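Side-chain contacts in extracellular solute-binding protein, family 1 (Bifidobacterium longum subsp. infantis, PDB 6FTH), which probably binds human milk oligosaccharides outside the cell and hands them to an ABC transporter for uptake: residues Q253-Y258 and T480-G485; G297-A302 and G425-E430; P457-T462 and Q511-I516. All coordinates share one frame; numbering follows the deposited sequence.

Contact 1 of 3, residues Q253-Y258 and T480-G485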
ATOM      1  N   GLN A 253     -17.783  14.345 -10.652  1.00 13.65           N
ATOM      2  CA  GLN A 253     -17.009  15.509 -11.069  1.00 14.43           C
ATOM      3  C   GLN A 253     -15.586  15.134 -11.466  1.00 13.96           C
ATOM      4  O   GLN A 253     -15.046  15.698 -12.425  1.00 14.28           O
ATOM      5  CB  GLN A 253     -17.035  16.571  -9.975  1.00 17.20           C
ATOM      6  CG  GLN A 253     -18.438  17.196  -9.762  1.00 21.85           C
ATOM      7  CD  GLN A 253     -19.157  17.508 -11.081  1.00 29.53           C
ATOM      8  OE1 GLN A 253     -18.577  18.106 -11.989  1.00 31.55           O
ATOM      9  NE2 GLN A 253     -20.414  17.066 -11.203  1.00 31.19           N
ATOM     10  N   VAL A 254     -14.962  14.204 -10.736  1.00 13.55           N
ATOM     11  CA  VAL A 254     -13.634  13.728 -11.124  1.00 13.45           C
ATOM     12  C   VAL A 254     -13.682  13.117 -12.516  1.00 14.00           C
ATOM     13  O   VAL A 254     -12.810  13.373 -13.362  1.00 13.93           O
ATOM     14  CB  VAL A 254     -13.100  12.718 -10.101  1.00 12.54           C
ATOM     15  CG1 VAL A 254     -11.864  12.025 -10.644  1.00 12.86           C
ATOM     16  CG2 VAL A 254     -12.799  13.418  -8.803  1.00 12.96           C
ATOM     17  N   ILE A 255     -14.689  12.273 -12.767  1.00 14.13           N
ATOM     18  CA  ILE A 255     -14.819  11.639 -14.075  1.00 13.26           C
ATOM     19  C   ILE A 255     -14.994  12.686 -15.175  1.00 13.64           C
ATOM     20  O   ILE A 255     -14.358  12.604 -16.241  1.00 13.42           O
ATOM     21  CB  ILE A 255     -15.971  10.619 -14.049  1.00 12.41           C
ATOM     22  CG1 ILE A 255     -15.577   9.401 -13.206  1.00 14.30           C
ATOM     23  CG2 ILE A 255     -16.301  10.196 -15.479  1.00 14.97           C
ATOM     24  CD1 ILE A 255     -16.712   8.463 -12.872  1.00 15.70           C
ATOM     25  N   LYS A 256     -15.832  13.695 -14.938  1.00 14.10           N
ATOM     26  CA  LYS A 256     -16.057  14.716 -15.955  1.00 14.49           C
ATOM     27  C   LYS A 256     -14.780  15.510 -16.222  1.00 15.87           C
ATOM     28  O   LYS A 256     -14.494  15.859 -17.373  1.00 15.21           O
ATOM     29  CB  LYS A 256     -17.201  15.629 -15.536  1.00 15.90           C
ATOM     30  CG  LYS A 256     -18.564  14.946 -15.635  1.00 17.20           C
ATOM     31  CD  LYS A 256     -19.698  15.910 -15.304  1.00 19.47           C
ATOM     32  CE  LYS A 256     -20.072  16.766 -16.500  1.00 25.80           C
ATOM     33  NZ  LYS A 256     -21.327  17.527 -16.251  1.00 39.23           N
ATOM     34  N   TYR A 257     -14.005  15.799 -15.171  1.00 13.74           N
ATOM     35  CA  TYR A 257     -12.745  16.519 -15.346  1.00 14.33           C
ATOM     36  C   TYR A 257     -11.787  15.704 -16.187  1.00 13.90           C
ATOM     37  O   TYR A 257     -11.181  16.227 -17.136  1.00 14.99           O
ATOM     38  CB  TYR A 257     -12.142  16.861 -13.979  1.00 13.35           C
ATOM     39  CG  TYR A 257     -10.849  17.652 -14.022  1.00 11.23           C
ATOM     40  CD1 TYR A 257     -10.824  18.954 -14.492  1.00 13.98           C
ATOM     41  CD2 TYR A 257      -9.678  17.106 -13.554  1.00 15.48           C
ATOM     42  CE1 TYR A 257      -9.648  19.676 -14.519  1.00 13.65           C
ATOM     43  CE2 TYR A 257      -8.506  17.823 -13.567  1.00 14.08           C
ATOM     44  CZ  TYR A 257      -8.506  19.105 -14.031  1.00 15.43           C
ATOM     45  OH  TYR A 257      -7.325  19.815 -14.045  1.00 15.62           O
ATOM     46  N   TYR A 258     -11.633  14.415 -15.853  1.00 13.98           N
ATOM     47  CA  TYR A 258     -10.764  13.552 -16.657  1.00 13.51           C
ATOM     48  C   TYR A 258     -11.246  13.483 -18.093  1.00 15.58           C
ATOM     49  O   TYR A 258     -10.432  13.481 -19.023  1.00 14.94           O
ATOM     50  CB  TYR A 258     -10.652  12.152 -16.077  1.00 14.03           C
ATOM     51  CG  TYR A 258      -9.576  12.027 -15.008  1.00 14.40           C
ATOM     52  CD1 TYR A 258      -8.257  12.412 -15.260  1.00 13.48           C
ATOM     53  CD2 TYR A 258      -9.876  11.537 -13.741  1.00 12.66           C
ATOM     54  CE1 TYR A 258      -7.270  12.282 -14.285  1.00 15.39           C
ATOM     55  CE2 TYR A 258      -8.902  11.417 -12.772  1.00 10.74           C
ATOM     56  CZ  TYR A 258      -7.603  11.791 -13.041  1.00 13.25           C
ATOM     57  OH  TYR A 258      -6.629  11.653 -12.093  1.00 13.07           O
ATOM     58  N   THR A 480     -15.424   4.070 -19.585  1.00 17.89           N
ATOM     59  CA  THR A 480     -16.150   4.560 -20.759  1.00 18.47           C
ATOM     60  C   THR A 480     -16.454   6.046 -20.636  1.00 17.89           C
ATOM     61  O   THR A 480     -16.244   6.822 -21.576  1.00 19.25           O
ATOM     62  CB  THR A 480     -17.437   3.744 -20.938  1.00 22.95           C
ATOM     63  OG1 THR A 480     -17.077   2.379 -21.196  1.00 26.28           O
ATOM     64  CG2 THR A 480     -18.279   4.304 -22.081  1.00 25.09           C
ATOM     65  N   TRP A 481     -16.932   6.478 -19.463  1.00 15.17           N
ATOM     66  CA  TRP A 481     -17.282   7.875 -19.282  1.00 15.15           C
ATOM     67  C   TRP A 481     -16.051   8.775 -19.329  1.00 14.78           C
ATOM     68  O   TRP A 481     -16.132   9.915 -19.804  1.00 15.49           O
ATOM     69  CB  TRP A 481     -17.967   8.061 -17.935  1.00 15.78           C
ATOM     70  CG  TRP A 481     -19.343   7.498 -17.844  1.00 16.98           C
ATOM     71  CD1 TRP A 481     -20.230   7.294 -18.866  1.00 16.60           C
ATOM     72  CD2 TRP A 481     -19.999   7.072 -16.645  1.00 15.49           C
ATOM     73  NE1 TRP A 481     -21.408   6.776 -18.364  1.00 18.90           N
ATOM     74  CE2 TRP A 481     -21.288   6.632 -17.004  1.00 16.56           C
ATOM     75  CE3 TRP A 481     -19.622   7.034 -15.296  1.00 16.62           C
ATOM     76  CZ2 TRP A 481     -22.203   6.153 -16.066  1.00 17.23           C
ATOM     77  CZ3 TRP A 481     -20.542   6.552 -14.351  1.00 17.85           C
ATOM     78  CH2 TRP A 481     -21.812   6.116 -14.747  1.00 18.69           C
ATOM     79  N   MET A 482     -14.916   8.300 -18.817  1.00 15.54           N
ATOM     80  CA  MET A 482     -13.696   9.095 -18.892  1.00 15.11           C
ATOM     81  C   MET A 482     -13.238   9.262 -20.339  1.00 16.23           C
ATOM     82  O   MET A 482     -12.838  10.362 -20.754  1.00 15.69           O
ATOM     83  CB  MET A 482     -12.606   8.425 -18.049  1.00 15.77           C
ATOM     84  CG  MET A 482     -12.783   8.632 -16.524  1.00 15.01           C
ATOM     85  SD  MET A 482     -11.668   7.632 -15.535  1.00 15.66           S
ATOM     86  CE  MET A 482     -10.068   8.378 -15.973  1.00 12.81           C
ATOM     87  N   SER A 483     -13.307   8.186 -21.120  1.00 18.18           N
ATOM     88  CA  SER A 483     -12.804   8.214 -22.491  1.00 19.45           C
ATOM     89  C   SER A 483     -13.797   8.856 -23.447  1.00 22.81           C
ATOM     90  O   SER A 483     -13.407   9.664 -24.301  1.00 23.37           O
ATOM     91  CB  SER A 483     -12.496   6.801 -22.952  1.00 20.32           C
ATOM     92  OG  SER A 483     -11.373   6.278 -22.264  1.00 23.15           O
ATOM     93  N   LYS A 484     -15.082   8.506 -23.335  1.00 22.91           N
ATOM     94  CA  LYS A 484     -16.045   8.840 -24.375  1.00 22.90           C
ATOM     95  C   LYS A 484     -17.157   9.784 -23.936  1.00 27.28           C
ATOM     96  O   LYS A 484     -17.967  10.189 -24.779  1.00 27.53           O
ATOM     97  CB  LYS A 484     -16.661   7.556 -24.950  1.00 25.75           C
ATOM     98  CG  LYS A 484     -15.654   6.593 -25.546  1.00 29.97           C
ATOM     99  CD  LYS A 484     -16.271   5.210 -25.734  1.00 40.90           C
ATOM    100  CE  LYS A 484     -15.281   4.211 -26.317  1.00 52.39           C
ATOM    101  NZ  LYS A 484     -14.850   4.575 -27.699  1.00 60.01           N
ATOM    102  N   GLY A 485     -17.237  10.141 -22.655  1.00 21.39           N
ATOM    103  CA  GLY A 485     -18.334  10.957 -22.177  1.00 20.53           C
ATOM    104  C   GLY A 485     -19.573  10.127 -21.868  1.00 18.66           C
ATOM    105  O   GLY A 485     -19.553   8.892 -21.865  1.00 20.44           O
TER
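NE1 of W481, whose side chain packs on I255 across the contact, is hydrogen-bonded to OE1 of E490. The polar edge of the indole thus faces helix 487-500, and carbon atoms meet helix 249-263. The two helix segments run in roughly the same direction; their axes come within 8.2 Å and cross at -31°. No hydrogen bond joins the two segments, and four side chains carry the contact.

I255 sits between W481 and M482. Its CG2 lies anti to its own backbone N and meets W481 CB at 3.7 Å. The same methyl reaches M482 CG at 4.0 Å. CD1 of I255 comes to the edge of the indole, near its plane, at 4.0 Å from W481 CE3. The I255 and M482 side chains cross at about a right angle.

M482 and Y258 lie side by side and point the same way. The M482 chain bends at chi3 (67°), which brings its CE to 3.8 Å from Y258 CG. CE approaches the phenol ring obliquely, beside its root. The sulfur also makes a Met-aromatic contact, with M482 SD 5.5 Å from the Y258 ring centroid and 46° off the ring normal.

The phenol OH of Y258 is bound to P213 O, away from the interface. H259, the next residue on helix 249-263, bonds to the backbone O of M482 through its ND1. This bond ties the two helices together beside the apolar contact. W481 NE1 and Y258 OH find their partners outside the two segments, which are themselves held by dispersion contacts among buried methyl, methylene, thioether and ring groups.

Contact 2 of 3, residues G297-A302 and G425-E430; sequences GWSQDA and GDNLLE
L428 lays its CD1 methyl over one face of the W298 indole. This is a CH-pi contact: CD1 of L428 is 3.9 Å from the centroid of the six-membered ring of W298 and 6° off the ring normal. The second methyl serves the rim, with L428 CD2 3.8 Å from W298 CH2. CG of L428 is anti to its backbone N (chi1 -176°), and this carries both methyls to the indole.

Next to it, S299 CB meets N427 CB at 3.9 Å. The amide end of N427 passes on to D301, where ND2 of N427 lies 3.6 Å from D301 CB. No direct hydrogen bond crosses, but two waters do the joining. One is bonded to S299 OG and accepts from N427 ND2. The other donates to Q300 OE1 and to the backbone O of N427.

S299 is the N-cap of helix 300-304. Its OG accepts from A302 N at 3.1 Å, nearly straight at 165°. Farther out, D424 OD1 bonds to W298 NE1, and K308 forms a salt bridge with D301.

The contact sets helix 423-432 against the turn between strand 292-297 and helix 300-304, with H154 of strand 154-158 touching L428.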
ATOM      1  N   GLY A 297       2.506   8.429  -8.178  1.00 11.95           N
ATOM      2  CA  GLY A 297       3.466   7.382  -7.901  1.00 10.62           C
ATOM      3  C   GLY A 297       3.939   7.378  -6.468  1.00 13.40           C
ATOM      4  O   GLY A 297       3.383   8.058  -5.598  1.00 13.15           O
ATOM      5  N   TRP A 298       4.998   6.592  -6.235  1.00 13.56           N
ATOM      6  CA  TRP A 298       5.574   6.303  -4.921  1.00 12.91           C
ATOM      7  C   TRP A 298       6.677   7.279  -4.544  1.00 13.25           C
ATOM      8  O   TRP A 298       6.660   7.842  -3.445  1.00 13.73           O
ATOM      9  CB  TRP A 298       6.155   4.880  -4.971  1.00 13.44           C
ATOM     10  CG  TRP A 298       6.960   4.438  -3.796  1.00 13.67           C
ATOM     11  CD1 TRP A 298       8.326   4.452  -3.688  1.00 15.71           C
ATOM     12  CD2 TRP A 298       6.471   3.880  -2.579  1.00 13.93           C
ATOM     13  NE1 TRP A 298       8.714   3.944  -2.466  1.00 14.88           N
ATOM     14  CE2 TRP A 298       7.589   3.589  -1.767  1.00 13.67           C
ATOM     15  CE3 TRP A 298       5.194   3.603  -2.090  1.00 16.13           C
ATOM     16  CZ2 TRP A 298       7.471   3.003  -0.511  1.00 14.23           C
ATOM     17  CZ3 TRP A 298       5.084   3.028  -0.826  1.00 14.97           C
ATOM     18  CH2 TRP A 298       6.209   2.748  -0.057  1.00 15.77           C
ATOM     19  N   SER A 299       7.647   7.485  -5.440  1.00 13.49           N
ATOM     20  CA  SER A 299       8.747   8.425  -5.216  1.00 13.26           C
ATOM     21  C   SER A 299       9.270   8.871  -6.575  1.00 12.71           C
ATOM     22  O   SER A 299       9.068   8.186  -7.578  1.00 14.55           O
ATOM     23  CB  SER A 299       9.882   7.789  -4.409  1.00 16.44           C
ATOM     24  OG  SER A 299      10.563   6.853  -5.216  1.00 16.09           O
ATOM     25  N   GLN A 300       9.939  10.027  -6.596  1.00 15.62           N
ATOM     26  CA  GLN A 300      10.499  10.490  -7.867  1.00 15.38           C
ATOM     27  C   GLN A 300      11.475   9.476  -8.433  1.00 16.51           C
ATOM     28  O   GLN A 300      11.477   9.220  -9.640  1.00 16.87           O
ATOM     29  CB  GLN A 300      11.120  11.867  -7.741  1.00 15.81           C
ATOM     30  CG  GLN A 300      10.161  12.925  -7.269  1.00 15.67           C
ATOM     31  CD  GLN A 300      10.283  13.159  -5.783  1.00 18.42           C
ATOM     32  OE1 GLN A 300       9.976  12.280  -4.975  1.00 17.76           O
ATOM     33  NE2 GLN A 300      10.749  14.349  -5.402  1.00 18.70           N
ATOM     34  N   ASP A 301      12.288   8.847  -7.582  1.00 15.52           N
ATOM     35  CA  ASP A 301      13.226   7.860  -8.103  1.00 18.83           C
ATOM     36  C   ASP A 301      12.502   6.687  -8.740  1.00 18.76           C
ATOM     37  O   ASP A 301      12.862   6.239  -9.833  1.00 18.73           O
ATOM     38  CB  ASP A 301      14.168   7.361  -7.006  1.00 16.39           C
ATOM     39  CG  ASP A 301      15.241   6.437  -7.564  1.00 19.16           C
ATOM     40  OD1 ASP A 301      16.254   6.948  -8.101  1.00 21.53           O
ATOM     41  OD2 ASP A 301      15.048   5.208  -7.518  1.00 23.22           O
ATOM     42  N   ALA A 302      11.489   6.139  -8.060  1.00 15.49           N
ATOM     43  CA  ALA A 302      10.805   4.970  -8.590  1.00 15.74           C
ATOM     44  C   ALA A 302      10.064   5.305  -9.877  1.00 18.74           C
ATOM     45  O   ALA A 302      10.001   4.481 -10.794  1.00 19.36           O
ATOM     46  CB  ALA A 302       9.820   4.416  -7.561  1.00 16.54           C
ATOM     47  N   GLY A 425      13.247   4.231   1.903  1.00 13.21           N
ATOM     48  CA  GLY A 425      12.612   4.957   2.992  1.00 14.58           C
ATOM     49  C   GLY A 425      12.905   6.448   2.966  1.00 15.10           C
ATOM     50  O   GLY A 425      12.015   7.278   3.197  1.00 14.41           O
ATOM     51  N   ASP A 426      14.162   6.819   2.685  1.00 13.22           N
ATOM     52  CA  ASP A 426      14.515   8.233   2.590  1.00 11.99           C
ATOM     53  C   ASP A 426      13.703   8.900   1.485  1.00 13.91           C
ATOM     54  O   ASP A 426      13.203  10.025   1.659  1.00 14.78           O
ATOM     55  CB  ASP A 426      16.006   8.389   2.270  1.00 13.70           C
ATOM     56  CG  ASP A 426      16.922   7.913   3.382  1.00 15.56           C
ATOM     57  OD1 ASP A 426      16.493   7.678   4.545  1.00 15.55           O
ATOM     58  OD2 ASP A 426      18.133   7.798   3.048  1.00 17.86           O
ATOM     59  N   ASN A 427      13.581   8.227   0.337  1.00 12.88           N
ATOM     60  CA  ASN A 427      12.839   8.767  -0.791  1.00 15.80           C
ATOM     61  C   ASN A 427      11.371   8.945  -0.435  1.00 15.33           C
ATOM     62  O   ASN A 427      10.780   9.982  -0.738  1.00 14.90           O
ATOM     63  CB  ASN A 427      12.970   7.841  -1.990  1.00 13.35           C
ATOM     64  CG  ASN A 427      14.362   7.898  -2.642  1.00 14.51           C
ATOM     65  OD1 ASN A 427      15.127   8.831  -2.438  1.00 17.42           O
ATOM     66  ND2 ASN A 427      14.649   6.914  -3.442  1.00 16.03           N
ATOM     67  N   LEU A 428      10.781   7.963   0.245  1.00 13.07           N
ATOM     68  CA  LEU A 428       9.374   8.085   0.619  1.00 13.22           C
ATOM     69  C   LEU A 428       9.164   9.207   1.630  1.00 12.92           C
ATOM     70  O   LEU A 428       8.221  10.006   1.507  1.00 12.19           O
ATOM     71  CB  LEU A 428       8.859   6.755   1.172  1.00 11.88           C
ATOM     72  CG  LEU A 428       7.364   6.837   1.487  1.00 12.26           C
ATOM     73  CD1 LEU A 428       6.559   6.920   0.231  1.00 13.61           C
ATOM     74  CD2 LEU A 428       6.933   5.638   2.335  1.00 14.94           C
ATOM     75  N   LEU A 429      10.022   9.283   2.644  1.00 13.61           N
ATOM     76  CA  LEU A 429       9.947  10.366   3.618  1.00 14.46           C
ATOM     77  C   LEU A 429       9.939  11.726   2.925  1.00 16.82           C
ATOM     78  O   LEU A 429       9.109  12.599   3.229  1.00 16.04           O
ATOM     79  CB  LEU A 429      11.167  10.276   4.539  1.00 18.55           C
ATOM     80  CG  LEU A 429      11.120  10.183   6.065  1.00 31.28           C
ATOM     81  CD1 LEU A 429      12.392  10.848   6.633  1.00 26.86           C
ATOM     82  CD2 LEU A 429       9.875  10.741   6.716  1.00 22.60           C
ATOM     83  N   GLU A 430      10.851  11.914   1.966  1.00 13.97           N
ATOM     84  CA  GLU A 430      10.934  13.177   1.247  1.00 16.72           C
ATOM     85  C   GLU A 430       9.682  13.412   0.410  1.00 15.34           C
ATOM     86  O   GLU A 430       9.144  14.530   0.379  1.00 15.94           O
ATOM     87  CB  GLU A 430      12.185  13.184   0.367  1.00 18.57           C
ATOM     88  CG  GLU A 430      13.450  13.344   1.166  1.00 24.99           C
ATOM     89  CD  GLU A 430      13.527  14.688   1.857  1.00 32.22           C
ATOM     90  OE1 GLU A 430      13.241  15.715   1.201  1.00 35.54           O
ATOM     91  OE2 GLU A 430      13.860  14.718   3.061  1.00 43.87           O
TER
HETATM   92  O   HOH W   1      12.240   5.038  -3.929  1.00 17.66           O
HETATM   93  O   HOH W   2      11.656  11.300  -2.999  1.00 18.09           O

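Contact 3 of 3, residues P457-T462 and Q511-I516; sequences PTDSNT and QKWYDI
D459 and K512 form a salt bridge between the long helix 457-484 and the C-terminal helix 503-518. W513 binds the same carboxylate, so neighbouring residues of one helix grip a single acid on the other.

The three side chains meet at distinct angles. D459 and K512 cross at about a right angle. The carboxylate of D459 and the indole of W513 are steeply inclined, their planes 75° apart. The acid comes to the edge of the indole, where the N-H is, and OD2 lies 15° out of the ring plane. The bond from W513 NE1 to D459 OD2 is 2.7 Å long, with an N-H...O angle of 154°. The lysine chain is extended through chi2 and then bends at chi3, which brings its amine to the same oxygen, OD2 of D459, that the indole N-H uses.

The backbones stay well apart, with 9.4 Å between the CA atoms of D459 and W513. The long K512 and W513 side chains span most of the gap to the short D459. CD1 of I516 lies 3.5 Å above the W513 ring plane, offset toward the rim, and V453 and P455 also touch the W513 side chain.

OD2 of D459 takes the indole N-H on its anti lone pair and K512 NZ, also at 2.7 Å, on its syn lone pair.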
ATOM      1  N   PRO A 457     -16.331 -12.711   9.441  1.00 20.08           N
ATOM      2  CA  PRO A 457     -16.342 -13.538   8.232  1.00 20.05           C
ATOM      3  C   PRO A 457     -17.628 -13.465   7.456  1.00 15.94           C
ATOM      4  O   PRO A 457     -17.581 -13.371   6.228  1.00 17.69           O
ATOM      5  CB  PRO A 457     -16.066 -14.957   8.761  1.00 23.43           C
ATOM      6  CG  PRO A 457     -15.425 -14.761  10.060  1.00 26.44           C
ATOM      7  CD  PRO A 457     -15.998 -13.505  10.639  1.00 26.12           C
ATOM      8  N   THR A 458     -18.784 -13.450   8.136  1.00 17.16           N
ATOM      9  CA  THR A 458     -20.051 -13.397   7.424  1.00 17.05           C
ATOM     10  C   THR A 458     -20.169 -12.092   6.651  1.00 15.43           C
ATOM     11  O   THR A 458     -20.551 -12.073   5.475  1.00 16.55           O
ATOM     12  CB  THR A 458     -21.208 -13.524   8.424  1.00 19.44           C
ATOM     13  OG1 THR A 458     -21.177 -14.812   9.052  1.00 22.10           O
ATOM     14  CG2 THR A 458     -22.544 -13.359   7.726  1.00 22.21           C
ATOM     15  N   ASP A 459     -19.856 -10.978   7.314  1.00 14.34           N
ATOM     16  CA  ASP A 459     -19.984  -9.697   6.644  1.00 15.20           C
ATOM     17  C   ASP A 459     -18.914  -9.521   5.573  1.00 14.08           C
ATOM     18  O   ASP A 459     -19.183  -8.909   4.535  1.00 14.95           O
ATOM     19  CB  ASP A 459     -19.930  -8.553   7.654  1.00 14.11           C
ATOM     20  CG  ASP A 459     -21.237  -8.366   8.405  1.00 15.69           C
ATOM     21  OD1 ASP A 459     -22.251  -9.028   8.085  1.00 16.77           O
ATOM     22  OD2 ASP A 459     -21.217  -7.554   9.331  1.00 13.94           O
ATOM     23  N   SER A 460     -17.711 -10.062   5.802  1.00 17.63           N
ATOM     24  CA  SER A 460     -16.676 -10.030   4.772  1.00 17.62           C
ATOM     25  C   SER A 460     -17.126 -10.745   3.509  1.00 17.83           C
ATOM     26  O   SER A 460     -16.926 -10.245   2.399  1.00 17.75           O
ATOM     27  CB  SER A 460     -15.390 -10.649   5.314  1.00 18.47           C
ATOM     28  OG  SER A 460     -14.808  -9.815   6.292  1.00 21.44           O
ATOM     29  N   ASN A 461     -17.772 -11.901   3.653  1.00 16.71           N
ATOM     30  CA  ASN A 461     -18.251 -12.615   2.481  1.00 18.58           C
ATOM     31  C   ASN A 461     -19.359 -11.838   1.771  1.00 18.48           C
ATOM     32  O   ASN A 461     -19.399 -11.783   0.539  1.00 19.79           O
ATOM     33  CB  ASN A 461     -18.688 -14.031   2.871  1.00 19.95           C
ATOM     34  CG  ASN A 461     -17.501 -14.913   3.274  1.00 19.83           C
ATOM     35  OD1 ASN A 461     -16.378 -14.704   2.835  1.00 26.22           O
ATOM     36  ND2 ASN A 461     -17.762 -15.896   4.119  1.00 27.04           N
ATOM     37  N   THR A 462     -20.258 -11.203   2.523  1.00 17.23           N
ATOM     38  CA  THR A 462     -21.259 -10.363   1.873  1.00 16.86           C
ATOM     39  C   THR A 462     -20.602  -9.237   1.091  1.00 17.49           C
ATOM     40  O   THR A 462     -20.949  -8.985  -0.067  1.00 15.08           O
ATOM     41  CB  THR A 462     -22.214  -9.780   2.909  1.00 18.35           C
ATOM     42  OG1 THR A 462     -22.934 -10.857   3.535  1.00 18.96           O
ATOM     43  CG2 THR A 462     -23.192  -8.820   2.248  1.00 17.84           C
ATOM     44  N   GLN A 511     -20.272   0.876   7.966  1.00 10.50           N
ATOM     45  CA  GLN A 511     -20.596   1.761   9.082  1.00  9.88           C
ATOM     46  C   GLN A 511     -20.615   0.995  10.395  1.00 13.95           C
ATOM     47  O   GLN A 511     -20.131   1.485  11.422  1.00 12.36           O
ATOM     48  CB  GLN A 511     -21.941   2.443   8.871  1.00 11.01           C
ATOM     49  CG  GLN A 511     -22.335   3.381  10.009  1.00 11.14           C
ATOM     50  CD  GLN A 511     -21.641   4.735   9.932  1.00 12.00           C
ATOM     51  OE1 GLN A 511     -21.899   5.521   9.014  1.00 12.09           O
ATOM     52  NE2 GLN A 511     -20.796   5.028  10.917  1.00 12.69           N
ATOM     53  N   LYS A 512     -21.216  -0.190  10.395  1.00 12.81           N
ATOM     54  CA  LYS A 512     -21.315  -0.978  11.619  1.00 11.81           C
ATOM     55  C   LYS A 512     -19.940  -1.309  12.175  1.00 13.90           C
ATOM     56  O   LYS A 512     -19.680  -1.118  13.364  1.00 15.11           O
ATOM     57  CB  LYS A 512     -22.092  -2.263  11.338  1.00 12.46           C
ATOM     58  CG  LYS A 512     -22.215  -3.166  12.560  1.00 14.00           C
ATOM     59  CD  LYS A 512     -23.030  -4.391  12.283  1.00 13.97           C
ATOM     60  CE  LYS A 512     -22.287  -5.337  11.398  1.00 12.86           C
ATOM     61  NZ  LYS A 512     -23.014  -6.636  11.170  1.00 14.79           N
ATOM     62  N   TRP A 513     -19.053  -1.840  11.341  1.00 13.45           N
ATOM     63  CA  TRP A 513     -17.739  -2.234  11.855  1.00 14.22           C
ATOM     64  C   TRP A 513     -16.891  -1.015  12.189  1.00 15.46           C
ATOM     65  O   TRP A 513     -16.147  -1.016  13.176  1.00 15.59           O
ATOM     66  CB  TRP A 513     -17.039  -3.146  10.863  1.00 12.66           C
ATOM     67  CG  TRP A 513     -17.705  -4.481  10.832  1.00 13.52           C
ATOM     68  CD1 TRP A 513     -18.535  -4.962   9.863  1.00 13.13           C
ATOM     69  CD2 TRP A 513     -17.700  -5.455  11.879  1.00 17.37           C
ATOM     70  NE1 TRP A 513     -19.035  -6.198  10.233  1.00 14.86           N
ATOM     71  CE2 TRP A 513     -18.546  -6.511  11.472  1.00 16.43           C
ATOM     72  CE3 TRP A 513     -17.069  -5.536  13.126  1.00 22.58           C
ATOM     73  CZ2 TRP A 513     -18.739  -7.655  12.252  1.00 19.76           C
ATOM     74  CZ3 TRP A 513     -17.270  -6.672  13.905  1.00 26.93           C
ATOM     75  CH2 TRP A 513     -18.104  -7.715  13.461  1.00 19.28           C
ATOM     76  N   TYR A 514     -17.008   0.044  11.389  1.00 12.23           N
ATOM     77  CA  TYR A 514     -16.350   1.292  11.750  1.00 13.79           C
ATOM     78  C   TYR A 514     -16.773   1.743  13.145  1.00 14.45           C
ATOM     79  O   TYR A 514     -15.938   2.136  13.971  1.00 15.96           O
ATOM     80  CB  TYR A 514     -16.696   2.328  10.696  1.00 12.20           C
ATOM     81  CG  TYR A 514     -16.266   3.722  11.007  1.00 12.30           C
ATOM     82  CD1 TYR A 514     -14.984   4.183  10.682  1.00 13.37           C
ATOM     83  CD2 TYR A 514     -17.148   4.601  11.592  1.00 13.38           C
ATOM     84  CE1 TYR A 514     -14.594   5.493  10.960  1.00 13.09           C
ATOM     85  CE2 TYR A 514     -16.778   5.904  11.862  1.00 13.26           C
ATOM     86  CZ  TYR A 514     -15.496   6.354  11.543  1.00 13.59           C
ATOM     87  OH  TYR A 514     -15.148   7.669  11.836  1.00 13.78           O
ATOM     88  N   ASP A 515     -18.068   1.691  13.429  1.00 13.41           N
ATOM     89  CA  ASP A 515     -18.566   2.092  14.748  1.00 13.21           C
ATOM     90  C   ASP A 515     -18.028   1.173  15.845  1.00 16.73           C
ATOM     91  O   ASP A 515     -17.574   1.643  16.892  1.00 18.35           O
ATOM     92  CB  ASP A 515     -20.097   2.095  14.747  1.00 15.52           C
ATOM     93  CG  ASP A 515     -20.690   3.218  13.936  1.00 15.66           C
ATOM     94  OD1 ASP A 515     -19.960   4.161  13.566  1.00 14.63           O
ATOM     95  OD2 ASP A 515     -21.901   3.162  13.664  1.00 17.11           O
ATOM     96  N   ILE A 516     -18.074  -0.142  15.623  1.00 14.97           N
ATOM     97  CA  ILE A 516     -17.579  -1.101  16.620  1.00 16.86           C
ATOM     98  C   ILE A 516     -16.131  -0.790  16.985  1.00 18.54           C
ATOM     99  O   ILE A 516     -15.757  -0.781  18.168  1.00 19.71           O
ATOM    100  CB  ILE A 516     -17.736  -2.540  16.097  1.00 18.53           C
ATOM    101  CG1 ILE A 516     -19.216  -2.957  16.127  1.00 23.16           C
ATOM    102  CG2 ILE A 516     -16.875  -3.517  16.896  1.00 23.08           C
ATOM    103  CD1 ILE A 516     -19.508  -4.268  15.398  1.00 20.09           C
TER

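In the fold
Contacts 1 and 3 share the long helix 457-484. Contact 3 uses its first turns and contact 1 its last, and their centres are 32 Å apart. Contact 2 stands apart from both. Its centre is 29 Å from that of contact 1 and 34 Å from that of contact 3, and it lies across the chain's centre from contact 3. None of the three touches another. Contact 2 is the most central, about 13 Å from the centre of the chain, against 26 Å and 22 Å for contacts 1 and 3. In solute-binding proteins of this kind the ligand is held between two lobes, and contact 2 probably lies nearest this cleft.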